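Local coordinates for protein 3-dehydroquinate dehydratase (Enterococcus faecalis, PDB 4PH6) that catalyses the cis-dehydration of 3-dehydroquinate to 3-dehydroshikimate through an imine intermediate with an active-site lysine, the third step of chorismate biosynthesis, at residues M177-D180 / A181-L185; N123-A126 / A127-I131; N11-I14 / G15-N18. All coordinates share one frame; numbering follows the deposited sequence.

Contact 1: M177-D180 / A181-L185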
# COMPACT_ATOMS: atom_id res chain seq x y z
N MET A 177 -6.70 -15.10 -0.32
CA MET A 177 -5.98 -15.12 0.94
C MET A 177 -4.49 -15.28 0.69
O MET A 177 -4.05 -16.31 0.18
CB MET A 177 -6.48 -16.25 1.84
CG MET A 177 -5.76 -16.34 3.17
SD MET A 177 -6.10 -14.91 4.22
CE MET A 177 -7.70 -15.33 4.94
N PRO A 178 -3.69 -14.25 1.04
CA PRO A 178 -2.23 -14.37 0.91
C PRO A 178 -1.63 -15.30 1.95
O PRO A 178 -2.12 -15.37 3.07
CB PRO A 178 -1.74 -12.95 1.16
CG PRO A 178 -2.77 -12.38 2.09
CD PRO A 178 -4.08 -12.93 1.55
N GLN A 179 -0.56 -16.00 1.59
CA GLN A 179 0.20 -16.75 2.57
C GLN A 179 1.58 -16.12 2.82
O GLN A 179 2.24 -16.42 3.83
CB GLN A 179 0.33 -18.21 2.13
CG GLN A 179 -0.99 -18.97 2.19
CD GLN A 179 -0.88 -20.36 1.60
OE1 GLN A 179 -0.58 -20.51 0.42
NE2 GLN A 179 -1.13 -21.38 2.42
N ASP A 180 2.01 -15.24 1.91
CA ASP A 180 3.22 -14.44 2.10
C ASP A 180 3.09 -13.13 1.31
O ASP A 180 2.03 -12.86 0.73
CB ASP A 180 4.47 -15.21 1.67
CG ASP A 180 4.41 -15.69 0.22
OD1 ASP A 180 3.50 -15.29 -0.54
OD2 ASP A 180 5.32 -16.43 -0.18
N ALA A 181 4.16 -12.32 1.26
CA ALA A 181 4.07 -11.00 0.61
C ALA A 181 3.94 -11.09 -0.91
O ALA A 181 3.33 -10.23 -1.54
CB ALA A 181 5.26 -10.14 0.98
N THR A 182 4.53 -12.13 -1.49
CA THR A 182 4.41 -12.41 -2.92
C THR A 182 2.94 -12.54 -3.37
O THR A 182 2.55 -11.99 -4.40
CB THR A 182 5.16 -13.70 -3.31
OG1 THR A 182 6.54 -13.55 -3.00
CG2 THR A 182 5.02 -14.00 -4.80
N ASP A 183 2.14 -13.28 -2.61
CA ASP A 183 0.73 -13.47 -2.92
C ASP A 183 -0.02 -12.14 -2.97
O ASP A 183 -0.97 -11.98 -3.73
CB ASP A 183 0.06 -14.39 -1.89
CG ASP A 183 0.51 -15.83 -1.98
OD1 ASP A 183 1.11 -16.23 -3.01
OD2 ASP A 183 0.25 -16.56 -1.01
N VAL A 184 0.41 -11.19 -2.15
CA VAL A 184 -0.25 -9.89 -2.14
C VAL A 184 0.08 -9.15 -3.43
O VAL A 184 -0.77 -8.51 -4.03
CB VAL A 184 0.16 -9.04 -0.92
CG1 VAL A 184 -0.64 -7.72 -0.90
CG2 VAL A 184 -0.06 -9.83 0.36
N LEU A 185 1.33 -9.26 -3.86
CA LEU A 185 1.73 -8.68 -5.13
C LEU A 185 0.97 -9.35 -6.28
O LEU A 185 0.53 -8.68 -7.21
CB LEU A 185 3.24 -8.83 -5.32
CG LEU A 185 4.06 -7.79 -4.55
CD1 LEU A 185 5.57 -8.12 -4.63
CD2 LEU A 185 3.79 -6.40 -5.09
O HOH W 1 -1.19 -18.90 -1.60
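Asp-180 and Asp-183 accept bonds across the start of helix 181-197: Asp-180 takes a helical N-H, Asp-183 one from the preceding loop. The N-H of Asp-183 is taken by OD1 of Asp-180, 3.2 Å from N to OD1, nearly along the C-O direction. The carboxylate of Asp-180 gets there because CG sits between the backbone N and the carbonyl carbon (chi1 57°). Asp-183 sends its own side chain back over the loop: OD2 accepts from Gln-179 N at 2.8 Å, in a bond of 162° that uses the anti lone pair. A water donates to the same OD2 and to Gln-179 OE1, giving OD2 two donors and bridging the two side chains. The two aspartate side chains cross at about a right angle, their carboxylate planes 56° apart, with Asp-180 OD1 3.5 Å from Asp-183 OD2; the N-H groups and the water probably soften this approach of like charges. Thr-182 OG1 is satisfied by Asn-192 of the second subunit. Beside this polar cluster, Pro-178 CB packs on Val-184 CG2 at 3.6 Å, and both residues rest on Ser-207. This is a helix N-cap, Asp-180 being the capping residue, in a beta-alpha connection of the (beta/alpha)8 barrel.

Contact 2: N123-A126 / A127-I131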
# COMPACT_ATOMS: atom_id res chain seq x y z
N ASN A 123 -24.11 -22.63 -9.52
CA ASN A 123 -24.74 -23.17 -10.72
C ASN A 123 -25.14 -22.07 -11.66
O ASN A 123 -26.01 -21.32 -11.46
CB ASN A 123 -26.04 -23.88 -10.35
CG ASN A 123 -26.71 -24.60 -11.53
OD1 ASN A 123 -27.20 -24.06 -12.48
ND2 ASN A 123 -26.70 -25.87 -11.42
N PRO A 124 -24.41 -22.02 -12.74
CA PRO A 124 -24.50 -20.97 -13.73
C PRO A 124 -25.83 -20.90 -14.45
O PRO A 124 -26.26 -19.82 -14.74
CB PRO A 124 -23.38 -21.29 -14.70
CG PRO A 124 -22.54 -22.25 -13.98
CD PRO A 124 -23.41 -23.03 -13.09
N LEU A 125 -26.44 -22.02 -14.79
CA LEU A 125 -27.71 -22.01 -15.45
C LEU A 125 -28.73 -21.41 -14.53
O LEU A 125 -29.45 -20.57 -14.93
CB LEU A 125 -28.09 -23.42 -15.85
CG LEU A 125 -29.49 -23.74 -16.38
CD1 LEU A 125 -30.64 -23.33 -15.48
CD2 LEU A 125 -29.69 -23.12 -17.74
N ALA A 126 -28.73 -21.80 -13.28
CA ALA A 126 -29.59 -21.19 -12.29
C ALA A 126 -29.21 -19.74 -12.07
O ALA A 126 -30.03 -18.94 -11.96
CB ALA A 126 -29.57 -21.92 -10.98
N ALA A 127 -27.93 -19.46 -12.02
CA ALA A 127 -27.46 -18.12 -11.72
C ALA A 127 -27.77 -17.18 -12.87
O ALA A 127 -28.18 -16.04 -12.64
CB ALA A 127 -25.95 -18.12 -11.40
N ASP A 128 -27.59 -17.64 -14.11
CA ASP A 128 -27.87 -16.79 -15.25
C ASP A 128 -29.35 -16.38 -15.29
O ASP A 128 -29.68 -15.22 -15.52
CB ASP A 128 -27.47 -17.48 -16.56
CG ASP A 128 -25.97 -17.47 -16.78
OD1 ASP A 128 -25.26 -16.79 -16.00
OD2 ASP A 128 -25.50 -18.11 -17.75
N THR A 129 -30.22 -17.35 -15.04
CA THR A 129 -31.65 -17.07 -15.03
C THR A 129 -31.97 -16.03 -13.97
O THR A 129 -32.78 -15.14 -14.19
CB THR A 129 -32.48 -18.35 -14.79
OG1 THR A 129 -32.14 -19.33 -15.77
CG2 THR A 129 -33.98 -18.05 -14.86
N LEU A 130 -31.33 -16.16 -12.81
CA LEU A 130 -31.47 -15.22 -11.71
C LEU A 130 -30.96 -13.82 -12.08
O LEU A 130 -31.61 -12.80 -11.78
CB LEU A 130 -30.73 -15.73 -10.48
CG LEU A 130 -30.67 -14.75 -9.31
CD1 LEU A 130 -32.08 -14.47 -8.76
CD2 LEU A 130 -29.74 -15.27 -8.21
N ILE A 131 -29.81 -13.77 -12.73
CA ILE A 131 -29.22 -12.50 -13.16
C ILE A 131 -30.20 -11.66 -13.99
O ILE A 131 -30.38 -10.47 -13.71
CB ILE A 131 -27.94 -12.74 -13.99
CG1 ILE A 131 -26.84 -13.33 -13.11
CG2 ILE A 131 -27.47 -11.43 -14.60
CD1 ILE A 131 -25.63 -13.83 -13.88
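The carboxylate of Asp-128 lies with one face against the carbonyl oxygen of Pro-124, which stands almost directly above CG at 3.1 Å. Both are acceptors, so this is a contact of an oxygen with the carboxylate carbon and not a hydrogen bond. It arises because CG is beside the backbone N (chi1 -76°), folding the group back along the helix, while Pro-124 O accepts from Asp-128 N at 2.6 Å. The polar end of Asp-128 is held elsewhere, by a salt bridge from OD1 to Arg-167 NE. The other flat group, the carboxamide of Asn-123, offers OD1 to Ala-126 N at 2.8 Å, the donor tilted 22° from the amide plane. The main-chain O of Asn-123 takes Ala-127 N at 2.7 Å, the first regular i to i+4 bond of the helix, so side chain and backbone serve successive N-H groups. Further along, Leu-125 O receives two donors from Thr-129, the hydroxyl OG1 at 3.1 Å and, weakly, the backbone N; the threonine hydroxyl thus turns back onto its own helix. Ala-126 and Ala-127 bring their small side chains against Phe-101 of helix 97-110, and Ala-127 and Leu-130 also reach Ile-118 of strand 115-119. The arrangement is an asparagine N-cap with proline in the first helical position, opening the helix of the beta-alpha-beta unit formed by 115-119, 124-136 and 140-147 in the barrel.

Contact 3: N11-I14 / G15-N18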
# COMPACT_ATOMS: atom_id res chain seq x y z
N ASN A 11 -26.77 7.84 -7.01
CA ASN A 11 -25.76 8.88 -7.18
C ASN A 11 -24.35 8.45 -6.80
O ASN A 11 -23.41 9.22 -6.96
CB ASN A 11 -26.17 10.14 -6.39
CG ASN A 11 -27.30 10.91 -7.07
OD1 ASN A 11 -27.83 10.48 -8.10
ND2 ASN A 11 -27.69 12.03 -6.48
N VAL A 12 -24.18 7.22 -6.32
CA VAL A 12 -22.84 6.71 -6.03
C VAL A 12 -22.19 6.15 -7.30
O VAL A 12 -22.66 5.17 -7.87
CB VAL A 12 -22.85 5.61 -4.92
CG1 VAL A 12 -21.45 5.00 -4.75
CG2 VAL A 12 -23.34 6.19 -3.60
N ARG A 13 -21.09 6.78 -7.72
CA ARG A 13 -20.44 6.44 -8.99
C ARG A 13 -19.34 5.41 -8.79
O ARG A 13 -18.19 5.76 -8.58
CB ARG A 13 -19.87 7.70 -9.66
CG ARG A 13 -20.88 8.85 -9.73
CD ARG A 13 -20.31 10.11 -10.38
NE ARG A 13 -20.29 10.03 -11.84
CZ ARG A 13 -21.33 10.32 -12.62
NH1 ARG A 13 -22.49 10.69 -12.08
NH2 ARG A 13 -21.22 10.22 -13.94
N ILE A 14 -19.71 4.14 -8.87
CA ILE A 14 -18.77 3.05 -8.66
C ILE A 14 -17.94 2.77 -9.91
O ILE A 14 -18.48 2.40 -10.96
CB ILE A 14 -19.49 1.77 -8.25
CG1 ILE A 14 -20.48 2.08 -7.12
CG2 ILE A 14 -18.48 0.69 -7.86
CD1 ILE A 14 -21.34 0.91 -6.73
N GLY A 15 -16.62 2.96 -9.80
CA GLY A 15 -15.73 2.82 -10.94
C GLY A 15 -15.18 4.16 -11.39
O GLY A 15 -14.64 4.29 -12.48
N GLU A 16 -15.34 5.18 -10.53
CA GLU A 16 -14.85 6.53 -10.79
C GLU A 16 -14.31 7.20 -9.53
O GLU A 16 -14.83 6.99 -8.44
CB GLU A 16 -15.96 7.41 -11.37
CG GLU A 16 -16.04 7.45 -12.88
CD GLU A 16 -17.03 8.51 -13.36
OE1 GLU A 16 -17.23 9.52 -12.66
OE2 GLU A 16 -17.64 8.30 -14.44
N GLY A 17 -13.29 8.02 -9.70
CA GLY A 17 -12.71 8.73 -8.59
C GLY A 17 -12.18 7.75 -7.58
O GLY A 17 -11.66 6.69 -7.94
N ASN A 18 -12.33 8.09 -6.30
CA ASN A 18 -11.89 7.23 -5.22
C ASN A 18 -12.80 6.02 -5.02
O ASN A 18 -14.01 6.11 -5.26
CB ASN A 18 -11.82 8.03 -3.92
CG ASN A 18 -10.66 8.99 -3.91
OD1 ASN A 18 -9.97 9.16 -4.91
ND2 ASN A 18 -10.44 9.64 -2.77
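From Arg-13 to Glu-16 the chain makes a type II beta turn, with Ile-14 and Gly-15 at its two central positions and Gly-15 at a phi of 109°. At these backbone angles a beta carbon would be jammed against the carbonyl oxygen of Ile-14, so the place calls for glycine. The turn sets the first and last of its residues side by side, with Arg-13 and Glu-16 reaching out in the same direction. Their charged ends meet in a salt bridge through a single hydrogen bond, from Arg-13 NE to Glu-16 OE1 at 3.2 Å. Arg-13 is bent at its third torsion (chi3 79°), and the acceptor comes in at the guanidinium edge, close to the plane of that group. Seen from the glutamate the approach is different: the donor stands above the carboxylate, 47° out of its plane. The second oxygen stays back, Glu-16 OE2 being 4.1 Å from Arg-13 NH2, so the pair is not the two-pronged kind. Nearer the backbone, Glu-16 CB comes within 3.9 Å of Arg-13 O, and Ile-14 places CG2 3.5 Å from Gly-15 N. While Arg-13 is exposed and Glu-16 partly so, Ile-14 is buried, its side chain directed away from 15-18 and against Val-9 and Ala-225. Arg-13 O and Asn-18 O both accept from Lys-20 NZ, which ties the start of the turn and the loop beyond it to the first residue of strand 20-25. Strand 12-14 pairs antiparallel with strand 7-9, with backbone bonding between Ile-14 and Val-7, and Arg-13 also leans on Ile-8. The turn therefore carries the chain out of this N-terminal hairpin and, through the loop that follows, into 20-25, the first strand of the barrel.

In the fold
Going from the N terminus, contact 3 comes first, at the turn between the small antiparallel pair 7-9 and 12-14 and barrel strand 20-25. Contact 2 follows where the chain leaves strand 115-119 and starts helix 124-136, and contact 1 where strand 171-176 passes into helix 181-197. Each is a local turn within one continuous run of residues, and they lie in series along the chain, neither nesting nor crossing. None touches another: contacts 2 and 3 come closest, with nearest atoms about 16 Å apart. Contacts 1 and 2 both open helices of the barrel wall, whereas contact 3 belongs to the N-terminal hairpin before the barrel; of the three, contact 1 alone reaches the second subunit.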